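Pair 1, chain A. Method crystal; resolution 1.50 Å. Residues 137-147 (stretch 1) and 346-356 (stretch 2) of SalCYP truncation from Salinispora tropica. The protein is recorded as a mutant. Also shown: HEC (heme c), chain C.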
# COMPACT_ATOMS: atom_id res chain seq x y z
N PRO A 137 5.29 12.27 -6.44
CA PRO A 137 6.24 13.11 -5.70
C PRO A 137 5.71 13.52 -4.33
O PRO A 137 6.50 13.63 -3.38
CB PRO A 137 6.47 14.31 -6.64
CG PRO A 137 5.45 14.26 -7.62
CD PRO A 137 4.93 12.87 -7.73
N TYR A 138 4.40 13.73 -4.21
CA TYR A 138 3.79 14.03 -2.91
C TYR A 138 4.05 12.91 -1.91
O TYR A 138 4.57 13.15 -0.82
CB TYR A 138 2.28 14.22 -3.12
CG TYR A 138 1.42 14.21 -1.90
CD1 TYR A 138 1.41 15.27 -1.01
CD2 TYR A 138 0.58 13.13 -1.64
CE1 TYR A 138 0.59 15.26 0.10
CE2 TYR A 138 -0.24 13.12 -0.55
CZ TYR A 138 -0.27 14.18 0.29
OH TYR A 138 -1.10 14.14 1.37
N VAL A 139 3.68 11.69 -2.28
CA VAL A 139 3.82 10.56 -1.38
C VAL A 139 5.29 10.30 -1.06
O VAL A 139 5.64 10.00 0.09
CB VAL A 139 3.14 9.32 -1.99
CG1 VAL A 139 3.47 8.06 -1.18
CG2 VAL A 139 1.63 9.53 -2.02
N LEU A 140 6.16 10.37 -2.07
CA LEU A 140 7.58 10.13 -1.81
C LEU A 140 8.16 11.19 -0.89
O LEU A 140 8.95 10.87 0.00
CB LEU A 140 8.34 10.05 -3.12
CG LEU A 140 9.85 9.85 -3.00
CD1 LEU A 140 10.21 8.60 -2.21
CD2 LEU A 140 10.45 9.82 -4.41
N GLU A 141 7.80 12.46 -1.09
CA GLU A 141 8.25 13.51 -0.17
C GLU A 141 7.84 13.16 1.26
O GLU A 141 8.65 13.25 2.20
CB GLU A 141 7.69 14.87 -0.58
CG GLU A 141 8.02 15.99 0.42
CD GLU A 141 7.60 17.38 -0.03
OE1 GLU A 141 7.48 17.62 -1.26
OE2 GLU A 141 7.37 18.20 0.87
N ASN A 142 6.58 12.77 1.44
CA ASN A 142 6.09 12.42 2.77
C ASN A 142 6.86 11.23 3.34
O ASN A 142 7.16 11.20 4.53
CB ASN A 142 4.59 12.06 2.71
CG ASN A 142 3.73 13.22 2.27
OD1 ASN A 142 4.02 14.38 2.56
ND2 ASN A 142 2.64 12.89 1.58
N LEU A 143 7.13 10.21 2.51
CA LEU A 143 7.90 9.05 2.97
C LEU A 143 9.28 9.47 3.45
O LEU A 143 9.74 9.06 4.52
CB LEU A 143 8.04 8.02 1.85
CG LEU A 143 8.78 6.72 2.19
CD1 LEU A 143 8.07 5.96 3.26
CD2 LEU A 143 8.96 5.87 0.95
N MET A 144 9.96 10.29 2.64
CA MET A 144 11.29 10.77 2.99
C MET A 144 11.27 11.51 4.31
O MET A 144 12.19 11.36 5.13
CB MET A 144 11.81 11.66 1.86
CG MET A 144 12.11 10.88 0.59
SD MET A 144 12.42 11.95 -0.82
CE MET A 144 14.09 12.44 -0.43
N LEU A 145 10.23 12.30 4.55
CA LEU A 145 10.13 13.03 5.81
C LEU A 145 10.04 12.06 6.97
O LEU A 145 10.72 12.23 8.00
CB LEU A 145 8.92 13.97 5.80
CG LEU A 145 8.77 14.87 7.04
CD1 LEU A 145 9.97 15.73 7.24
CD2 LEU A 145 7.51 15.73 6.97
N ALA A 146 9.21 11.02 6.82
CA ALA A 146 8.98 10.08 7.91
C ALA A 146 10.22 9.26 8.18
O ALA A 146 10.57 9.01 9.34
CB ALA A 146 7.78 9.18 7.59
N VAL A 147 10.89 8.82 7.12
CA VAL A 147 12.01 7.89 7.27
C VAL A 147 13.30 8.63 7.59
O VAL A 147 14.20 8.03 8.17
CB VAL A 147 12.18 7.04 6.00
CG1 VAL A 147 13.41 6.16 6.05
CG2 VAL A 147 10.94 6.18 5.78
N ALA A 346 -1.32 4.09 9.39
CA ALA A 346 -1.72 5.41 9.86
C ALA A 346 -1.17 6.49 8.94
O ALA A 346 -1.85 7.49 8.65
CB ALA A 346 -1.26 5.67 11.29
N TYR A 347 0.06 6.31 8.45
CA TYR A 347 0.69 7.34 7.63
C TYR A 347 0.03 7.39 6.26
O TYR A 347 -0.18 8.48 5.71
CB TYR A 347 2.20 7.09 7.50
CG TYR A 347 3.00 8.32 7.13
CD1 TYR A 347 2.90 9.46 7.90
CD2 TYR A 347 3.88 8.32 6.07
CE1 TYR A 347 3.64 10.59 7.61
CE2 TYR A 347 4.63 9.45 5.76
CZ TYR A 347 4.49 10.58 6.53
OH TYR A 347 5.23 11.72 6.26
N ALA A 348 -0.27 6.23 5.69
CA ALA A 348 -0.98 6.17 4.41
C ALA A 348 -2.34 6.84 4.52
O ALA A 348 -2.72 7.65 3.67
CB ALA A 348 -1.12 4.71 3.96
N ARG A 349 -3.10 6.51 5.57
CA ARG A 349 -4.40 7.15 5.80
C ARG A 349 -4.27 8.67 5.86
O ARG A 349 -5.08 9.40 5.26
CB ARG A 349 -5.01 6.62 7.09
CG ARG A 349 -5.60 5.24 6.99
CD ARG A 349 -6.03 4.75 8.34
NE ARG A 349 -6.92 3.61 8.17
CZ ARG A 349 -6.69 2.38 8.61
NH1 ARG A 349 -5.60 2.07 9.32
NH2 ARG A 349 -7.59 1.42 8.35
N ALA A 350 -3.29 9.16 6.62
CA ALA A 350 -3.12 10.61 6.74
C ALA A 350 -2.80 11.23 5.39
O ALA A 350 -3.31 12.30 5.04
CB ALA A 350 -2.02 10.94 7.76
N GLN A 351 -1.96 10.57 4.59
CA GLN A 351 -1.61 11.13 3.29
C GLN A 351 -2.80 11.18 2.35
O GLN A 351 -2.96 12.16 1.60
CB GLN A 351 -0.49 10.32 2.65
CG GLN A 351 0.84 10.45 3.33
CD GLN A 351 1.87 9.62 2.66
OE1 GLN A 351 2.36 9.99 1.61
NE2 GLN A 351 2.20 8.46 3.25
N ILE A 352 -3.61 10.12 2.32
CA ILE A 352 -4.76 10.06 1.42
C ILE A 352 -5.79 11.11 1.81
O ILE A 352 -6.24 11.91 0.98
CB ILE A 352 -5.36 8.64 1.41
CG1 ILE A 352 -4.38 7.67 0.80
CG2 ILE A 352 -6.66 8.60 0.61
CD1 ILE A 352 -4.71 6.19 1.12
N LEU A 353 -6.19 11.11 3.07
CA LEU A 353 -7.20 12.06 3.52
C LEU A 353 -6.74 13.49 3.30
O LEU A 353 -7.49 14.34 2.80
CB LEU A 353 -7.54 11.83 4.98
CG LEU A 353 -8.55 12.79 5.57
CD1 LEU A 353 -9.85 12.79 4.77
CD2 LEU A 353 -8.81 12.46 7.02
N THR A 354 -5.51 13.80 3.70
CA THR A 354 -5.01 15.17 3.59
C THR A 354 -4.96 15.60 2.13
O THR A 354 -5.35 16.74 1.80
CB THR A 354 -3.63 15.27 4.23
OG1 THR A 354 -3.73 14.92 5.62
CG2 THR A 354 -3.11 16.66 4.15
N ALA A 355 -4.47 14.73 1.24
CA ALA A 355 -4.40 15.10 -0.17
C ALA A 355 -5.79 15.38 -0.71
O ALA A 355 -5.99 16.37 -1.43
CB ALA A 355 -3.75 14.01 -0.99
N TRP A 356 -6.75 14.52 -0.40
CA TRP A 356 -8.09 14.75 -0.94
C TRP A 356 -8.75 15.99 -0.32
O TRP A 356 -9.54 16.68 -0.99
CB TRP A 356 -8.97 13.51 -0.73
CG TRP A 356 -8.56 12.32 -1.60
CD1 TRP A 356 -7.71 12.32 -2.67
CD2 TRP A 356 -9.00 10.96 -1.44
NE1 TRP A 356 -7.60 11.04 -3.19
CE2 TRP A 356 -8.37 10.19 -2.43
CE3 TRP A 356 -9.84 10.34 -0.53
CZ2 TRP A 356 -8.59 8.82 -2.56
CZ3 TRP A 356 -10.05 8.98 -0.65
CH2 TRP A 356 -9.43 8.24 -1.65
FE HEC C . 2.18 -1.28 3.88
CHA HEC C . 3.01 -4.41 5.04
CHB HEC C . -0.64 -2.62 2.46
CHC HEC C . 1.31 1.84 2.74
CHD HEC C . 5.15 -0.03 4.96
NA HEC C . 1.37 -3.12 3.76
C1A HEC C . 1.84 -4.30 4.35
C2A HEC C . 0.92 -5.40 4.12
C3A HEC C . -0.09 -4.88 3.41
C4A HEC C . 0.17 -3.48 3.18
CMA HEC C . -1.34 -5.60 2.87
CAA HEC C . 1.07 -6.88 4.64
CBA HEC C . 1.86 -7.79 3.70
CGA HEC C . 1.90 -9.20 4.26
O1A HEC C . 2.62 -10.00 3.64
O2A HEC C . 1.22 -9.45 5.29
NB HEC C . 0.67 -0.54 2.77
C1B HEC C . -0.43 -1.25 2.31
C2B HEC C . -1.31 -0.32 1.68
C3B HEC C . -0.78 0.91 1.79
C4B HEC C . 0.48 0.80 2.44
CMB HEC C . -2.65 -0.78 1.07
CAB HEC C . -1.22 2.27 1.31
CBB HEC C . -2.66 2.40 0.90
NC HEC C . 3.09 0.54 3.83
C1C HEC C . 2.51 1.71 3.40
C2C HEC C . 3.38 2.81 3.71
C3C HEC C . 4.47 2.32 4.35
C4C HEC C . 4.29 0.89 4.40
CMC HEC C . 3.05 4.27 3.39
CAC HEC C . 5.73 3.01 4.88
CBC HEC C . 5.71 4.51 5.17
ND HEC C . 3.76 -2.08 4.79
C1D HEC C . 4.90 -1.35 5.15
C2D HEC C . 5.80 -2.23 5.81
C3D HEC C . 5.17 -3.58 5.84
C4D HEC C . 3.89 -3.39 5.20
CMD HEC C . 7.18 -1.85 6.36
CAD HEC C . 5.75 -4.88 6.44
CBD HEC C . 5.26 -4.99 7.86
CGD HEC C . 5.71 -6.30 8.47
O1D HEC C . 5.66 -6.44 9.71
O2D HEC C . 6.12 -7.19 7.69
O HOH W 1 4.62 7.56 2.03

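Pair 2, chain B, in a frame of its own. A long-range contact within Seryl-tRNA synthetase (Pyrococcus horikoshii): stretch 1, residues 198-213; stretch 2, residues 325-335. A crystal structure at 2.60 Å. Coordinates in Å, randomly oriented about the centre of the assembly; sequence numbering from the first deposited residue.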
# COMPACT_ATOMS: atom_id res chain seq x y z
N ALA B 198 15.25 1.00 -10.08
CA ALA B 198 16.71 0.92 -10.08
C ALA B 198 17.27 1.41 -8.75
O ALA B 198 18.16 0.77 -8.18
CB ALA B 198 17.29 1.74 -11.23
N LEU B 199 16.74 2.53 -8.26
CA LEU B 199 17.19 3.09 -6.99
C LEU B 199 16.97 2.13 -5.81
O LEU B 199 17.81 2.05 -4.92
CB LEU B 199 16.49 4.44 -6.75
CG LEU B 199 17.10 5.63 -7.50
CD1 LEU B 199 16.20 6.89 -7.45
CD2 LEU B 199 18.43 5.94 -6.87
N ILE B 200 15.86 1.39 -5.83
CA ILE B 200 15.55 0.40 -4.81
C ILE B 200 16.63 -0.72 -4.85
O ILE B 200 17.25 -1.01 -3.83
CB ILE B 200 14.14 -0.21 -5.07
CG1 ILE B 200 13.06 0.80 -4.69
CG2 ILE B 200 13.93 -1.52 -4.26
CD1 ILE B 200 11.64 0.34 -5.10
N ARG B 201 16.84 -1.33 -6.01
CA ARG B 201 17.84 -2.38 -6.17
C ARG B 201 19.24 -1.95 -5.76
O ARG B 201 19.94 -2.68 -5.05
CB ARG B 201 17.88 -2.90 -7.61
CG ARG B 201 16.91 -4.04 -7.91
CD ARG B 201 16.91 -5.13 -6.82
NE ARG B 201 18.17 -5.88 -6.67
CZ ARG B 201 18.52 -6.94 -7.40
NH1 ARG B 201 19.67 -7.55 -7.17
NH2 ARG B 201 17.72 -7.39 -8.37
N PHE B 202 19.66 -0.77 -6.20
CA PHE B 202 20.97 -0.24 -5.84
C PHE B 202 21.09 -0.17 -4.31
O PHE B 202 21.98 -0.78 -3.72
CB PHE B 202 21.14 1.14 -6.47
CG PHE B 202 22.29 1.92 -5.95
CD1 PHE B 202 23.59 1.46 -6.11
CD2 PHE B 202 22.08 3.13 -5.30
CE1 PHE B 202 24.67 2.21 -5.63
CE2 PHE B 202 23.15 3.89 -4.82
CZ PHE B 202 24.44 3.43 -4.98
N ALA B 203 20.17 0.55 -3.66
CA ALA B 203 20.20 0.67 -2.20
C ALA B 203 20.22 -0.71 -1.58
O ALA B 203 21.05 -1.01 -0.74
CB ALA B 203 18.96 1.42 -1.71
N LEU B 204 19.29 -1.53 -2.02
CA LEU B 204 19.15 -2.89 -1.55
C LEU B 204 20.46 -3.67 -1.63
O LEU B 204 20.87 -4.29 -0.66
CB LEU B 204 18.08 -3.59 -2.37
CG LEU B 204 17.12 -4.49 -1.61
CD1 LEU B 204 16.81 -3.93 -0.22
CD2 LEU B 204 15.86 -4.60 -2.44
N ASP B 205 21.10 -3.62 -2.80
CA ASP B 205 22.35 -4.34 -3.03
C ASP B 205 23.46 -3.94 -2.08
O ASP B 205 24.12 -4.77 -1.44
CB ASP B 205 22.81 -4.13 -4.47
CG ASP B 205 22.09 -5.04 -5.46
OD1 ASP B 205 21.29 -5.92 -5.04
OD2 ASP B 205 22.31 -4.88 -6.67
N ARG B 206 23.68 -2.64 -1.97
CA ARG B 206 24.73 -2.15 -1.12
C ARG B 206 24.56 -2.51 0.35
O ARG B 206 25.52 -2.91 0.99
CB ARG B 206 24.87 -0.64 -1.29
CG ARG B 206 26.23 -0.23 -1.76
CD ARG B 206 26.51 -0.80 -3.12
NE ARG B 206 27.38 0.08 -3.88
CZ ARG B 206 27.58 -0.04 -5.19
NH1 ARG B 206 26.97 -1.01 -5.89
NH2 ARG B 206 28.36 0.82 -5.82
N LEU B 207 23.36 -2.36 0.90
CA LEU B 207 23.15 -2.70 2.31
C LEU B 207 23.35 -4.20 2.48
O LEU B 207 23.88 -4.64 3.51
CB LEU B 207 21.76 -2.30 2.79
CG LEU B 207 21.67 -0.88 3.37
CD1 LEU B 207 22.47 -0.82 4.66
CD2 LEU B 207 22.18 0.15 2.38
N ILE B 208 22.93 -4.97 1.49
CA ILE B 208 23.12 -6.42 1.55
C ILE B 208 24.62 -6.75 1.60
O ILE B 208 25.04 -7.61 2.37
CB ILE B 208 22.50 -7.14 0.35
CG1 ILE B 208 20.98 -7.18 0.50
CG2 ILE B 208 23.00 -8.56 0.26
CD1 ILE B 208 20.30 -7.91 -0.64
N GLU B 209 25.42 -6.09 0.78
CA GLU B 209 26.86 -6.35 0.83
C GLU B 209 27.40 -6.03 2.24
O GLU B 209 28.33 -6.67 2.71
CB GLU B 209 27.62 -5.50 -0.19
CG GLU B 209 27.11 -5.58 -1.62
CD GLU B 209 27.73 -4.51 -2.52
OE1 GLU B 209 27.31 -4.40 -3.69
OE2 GLU B 209 28.64 -3.78 -2.05
N LYS B 210 26.82 -5.04 2.92
CA LYS B 210 27.29 -4.68 4.25
C LYS B 210 26.73 -5.56 5.35
O LYS B 210 26.86 -5.23 6.53
CB LYS B 210 26.95 -3.22 4.58
CG LYS B 210 27.66 -2.21 3.69
CD LYS B 210 27.40 -0.78 4.15
CE LYS B 210 28.42 0.15 3.53
NZ LYS B 210 28.13 1.58 3.79
N GLY B 211 26.08 -6.65 4.97
CA GLY B 211 25.52 -7.57 5.95
C GLY B 211 24.07 -7.46 6.40
O GLY B 211 23.68 -8.12 7.38
N PHE B 212 23.26 -6.65 5.72
CA PHE B 212 21.85 -6.52 6.12
C PHE B 212 20.94 -7.55 5.44
O PHE B 212 21.02 -7.77 4.22
CB PHE B 212 21.36 -5.11 5.82
CG PHE B 212 21.96 -4.08 6.70
CD1 PHE B 212 23.34 -3.89 6.73
CD2 PHE B 212 21.14 -3.30 7.52
CE1 PHE B 212 23.91 -2.94 7.58
CE2 PHE B 212 21.69 -2.35 8.38
CZ PHE B 212 23.09 -2.16 8.41
N THR B 213 20.09 -8.21 6.23
CA THR B 213 19.16 -9.19 5.66
C THR B 213 17.99 -8.41 5.04
O THR B 213 17.30 -7.62 5.70
CB THR B 213 18.65 -10.23 6.73
OG1 THR B 213 18.55 -9.60 8.01
CG2 THR B 213 19.63 -11.40 6.86
N ARG B 325 26.39 6.99 7.58
CA ARG B 325 27.48 6.91 6.61
C ARG B 325 27.06 6.00 5.48
O ARG B 325 27.48 6.17 4.33
CB ARG B 325 28.76 6.37 7.26
CG ARG B 325 29.30 7.18 8.42
CD ARG B 325 30.18 8.33 7.97
NE ARG B 325 30.65 9.15 9.09
CZ ARG B 325 31.46 10.20 8.95
NH1 ARG B 325 31.87 10.57 7.74
NH2 ARG B 325 31.84 10.90 10.02
N ASN B 326 26.25 5.01 5.81
CA ASN B 326 25.77 4.08 4.79
C ASN B 326 24.92 4.85 3.81
O ASN B 326 25.03 4.62 2.61
CB ASN B 326 24.96 2.94 5.42
CG ASN B 326 25.84 1.90 6.09
OD1 ASN B 326 25.34 1.01 6.77
ND2 ASN B 326 27.14 2.01 5.91
N ALA B 327 24.08 5.77 4.31
CA ALA B 327 23.24 6.58 3.41
C ALA B 327 24.11 7.58 2.66
O ALA B 327 23.91 7.80 1.47
CB ALA B 327 22.18 7.32 4.18
N GLU B 328 25.10 8.17 3.33
CA GLU B 328 26.00 9.12 2.68
C GLU B 328 26.70 8.50 1.48
O GLU B 328 26.88 9.17 0.45
CB GLU B 328 27.08 9.64 3.65
CG GLU B 328 26.57 10.57 4.71
CD GLU B 328 27.66 11.14 5.58
OE1 GLU B 328 28.53 11.86 5.05
OE2 GLU B 328 27.64 10.86 6.80
N GLU B 329 27.10 7.24 1.60
CA GLU B 329 27.80 6.56 0.51
C GLU B 329 26.94 6.45 -0.72
O GLU B 329 27.43 6.65 -1.84
CB GLU B 329 28.24 5.16 0.92
CG GLU B 329 29.54 5.11 1.70
CD GLU B 329 29.89 3.69 2.13
OE1 GLU B 329 29.79 2.78 1.28
OE2 GLU B 329 30.25 3.48 3.31
N LEU B 330 25.67 6.13 -0.52
CA LEU B 330 24.76 5.99 -1.65
C LEU B 330 24.66 7.28 -2.44
O LEU B 330 24.79 7.27 -3.67
CB LEU B 330 23.37 5.56 -1.19
CG LEU B 330 23.35 4.17 -0.57
CD1 LEU B 330 21.97 3.89 -0.02
CD2 LEU B 330 23.77 3.14 -1.62
N PHE B 331 24.44 8.39 -1.75
CA PHE B 331 24.31 9.65 -2.45
C PHE B 331 25.61 10.11 -3.08
O PHE B 331 25.59 10.82 -4.09
CB PHE B 331 23.69 10.69 -1.54
CG PHE B 331 22.21 10.47 -1.34
CD1 PHE B 331 21.28 11.12 -2.18
CD2 PHE B 331 21.75 9.54 -0.39
CE1 PHE B 331 19.91 10.84 -2.08
CE2 PHE B 331 20.39 9.24 -0.27
CZ PHE B 331 19.45 9.90 -1.12
N GLN B 332 26.74 9.70 -2.52
CA GLN B 332 28.01 10.06 -3.14
C GLN B 332 28.12 9.28 -4.47
O GLN B 332 28.49 9.86 -5.50
CB GLN B 332 29.18 9.75 -2.22
CG GLN B 332 29.21 10.63 -1.00
CD GLN B 332 30.30 10.25 -0.03
OE1 GLN B 332 30.37 10.79 1.07
NE2 GLN B 332 31.15 9.33 -0.43
N GLU B 333 27.78 7.99 -4.47
CA GLU B 333 27.84 7.22 -5.72
C GLU B 333 26.85 7.80 -6.74
O GLU B 333 27.10 7.81 -7.95
CB GLU B 333 27.56 5.74 -5.46
CG GLU B 333 28.57 5.08 -4.50
CD GLU B 333 28.74 3.58 -4.71
OE1 GLU B 333 28.22 2.78 -3.90
OE2 GLU B 333 29.41 3.20 -5.70
N LEU B 334 25.72 8.29 -6.24
CA LEU B 334 24.68 8.90 -7.06
C LEU B 334 25.13 10.30 -7.49
O LEU B 334 24.42 11.00 -8.22
CB LEU B 334 23.39 8.98 -6.25
CG LEU B 334 22.24 8.03 -6.59
CD1 LEU B 334 22.74 6.90 -7.42
CD2 LEU B 334 21.58 7.54 -5.34
N GLU B 335 26.32 10.69 -7.03
CA GLU B 335 26.92 11.98 -7.35
C GLU B 335 25.99 13.14 -6.98
O GLU B 335 25.72 14.04 -7.78
CB GLU B 335 27.25 12.06 -8.85
CG GLU B 335 28.14 10.94 -9.39
CD GLU B 335 28.29 10.98 -10.92
OE1 GLU B 335 28.45 9.91 -11.55
OE2 GLU B 335 28.25 12.10 -11.48

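Pair 1 and pair 2 share one backbone design: two helices running in roughly opposite directions, with 138° between their N-to-C directions in pair 1 and 133° in pair 2, and axes that approach to 11.1 and 10.9 Å. Fourteen central residues superpose with an RMSD of 0.5 Å. The spacing is nearly the same, yet pair 1 holds it largely with polar side chains and pair 2 with a hydrocarbon centre flanked by charge.

The aromatic position is the most faithful match. Y138(A) and F202(B) both point toward the opposite helix with chi1 in t, and their side-chain centres fall 0.4 Å apart. The tyrosine uses its extra atom: its OH donates to the backbone O of Q351(A) at 2.7 Å, a carbonyl that also accepts the helical bond from A355(A) N. Its ring meets a small neighbour, CE2 of Y138(A) lying 3.6 Å from CB of A355(A). F202(B) packs against two leucines, its CE2 3.3 Å from CD2 of L330(B) and 4.0 Å from CD1 of L334(B), the leucine matched to A355(A). The same aromatic placement thus serves with a hydroxyl hydrogen-bonded to the backbone in pair 1 and with purely apolar packing against two leucines in pair 2.

At the closest backbone register, V139(A) matches A203(B), and Q351(A) matches L330(B); the CA atoms of V139(A) and Q351(A) are 7.2 Å apart, those of A203(B) and L330(B) 7.0 Å. Both long residues have chi1 in m and chi2 in t. L330(B) fills the space with methyls, CD1 resting 4.2 Å from CB of A203(B). Q351(A) puts an amide there and has to satisfy it: OE1 of Q351(A) accepts from ND2 of N142(A) at 2.9 Å, while NE2 of Q351(A) donates to the O of a water at 2.9 Å, and that water O donates to O of V139(A) at 3.3 Å. For Q351(A), a buried amide is affordable because both its ends find partners.

One turn on, N142(A) matches R206(B), both pointing toward the other helix. The short asparagine reaches the glutamine across from it, whereas the longer arginine extends to E333(B), the match of T354(A). NE of R206(B) donates to OE1 of E333(B) at 2.8 Å, and NH2 of R206(B) to OE2 of E333(B) at 2.6 Å, a two-pronged salt bridge. T354(A) instead turns its OG1 back to O of A350(A), 2.7 Å away within its own helix.

The last inward layer pairs A146(A) with K210(B) and Y347(A) with N326(B). In pair 1 the large residue is on the second helix: CE2 of Y347(A) packs 3.7 Å from CB of A146(A), and OH of Y347(A) donates to O of N142(A) at 2.6 Å. In pair 2 the long side chain comes from the first stretch, just after its helix ends: NZ of K210(B) lies 2.9 Å from OE2 of E329(B), a salt bridge whose hydrogen bond is weak and whose lysine end is placed with less certainty. For a designer, the lesson is that the long side chain at this layer can come from the second helix, as Y347(A) does, or from the first stretch, as K210(B) does.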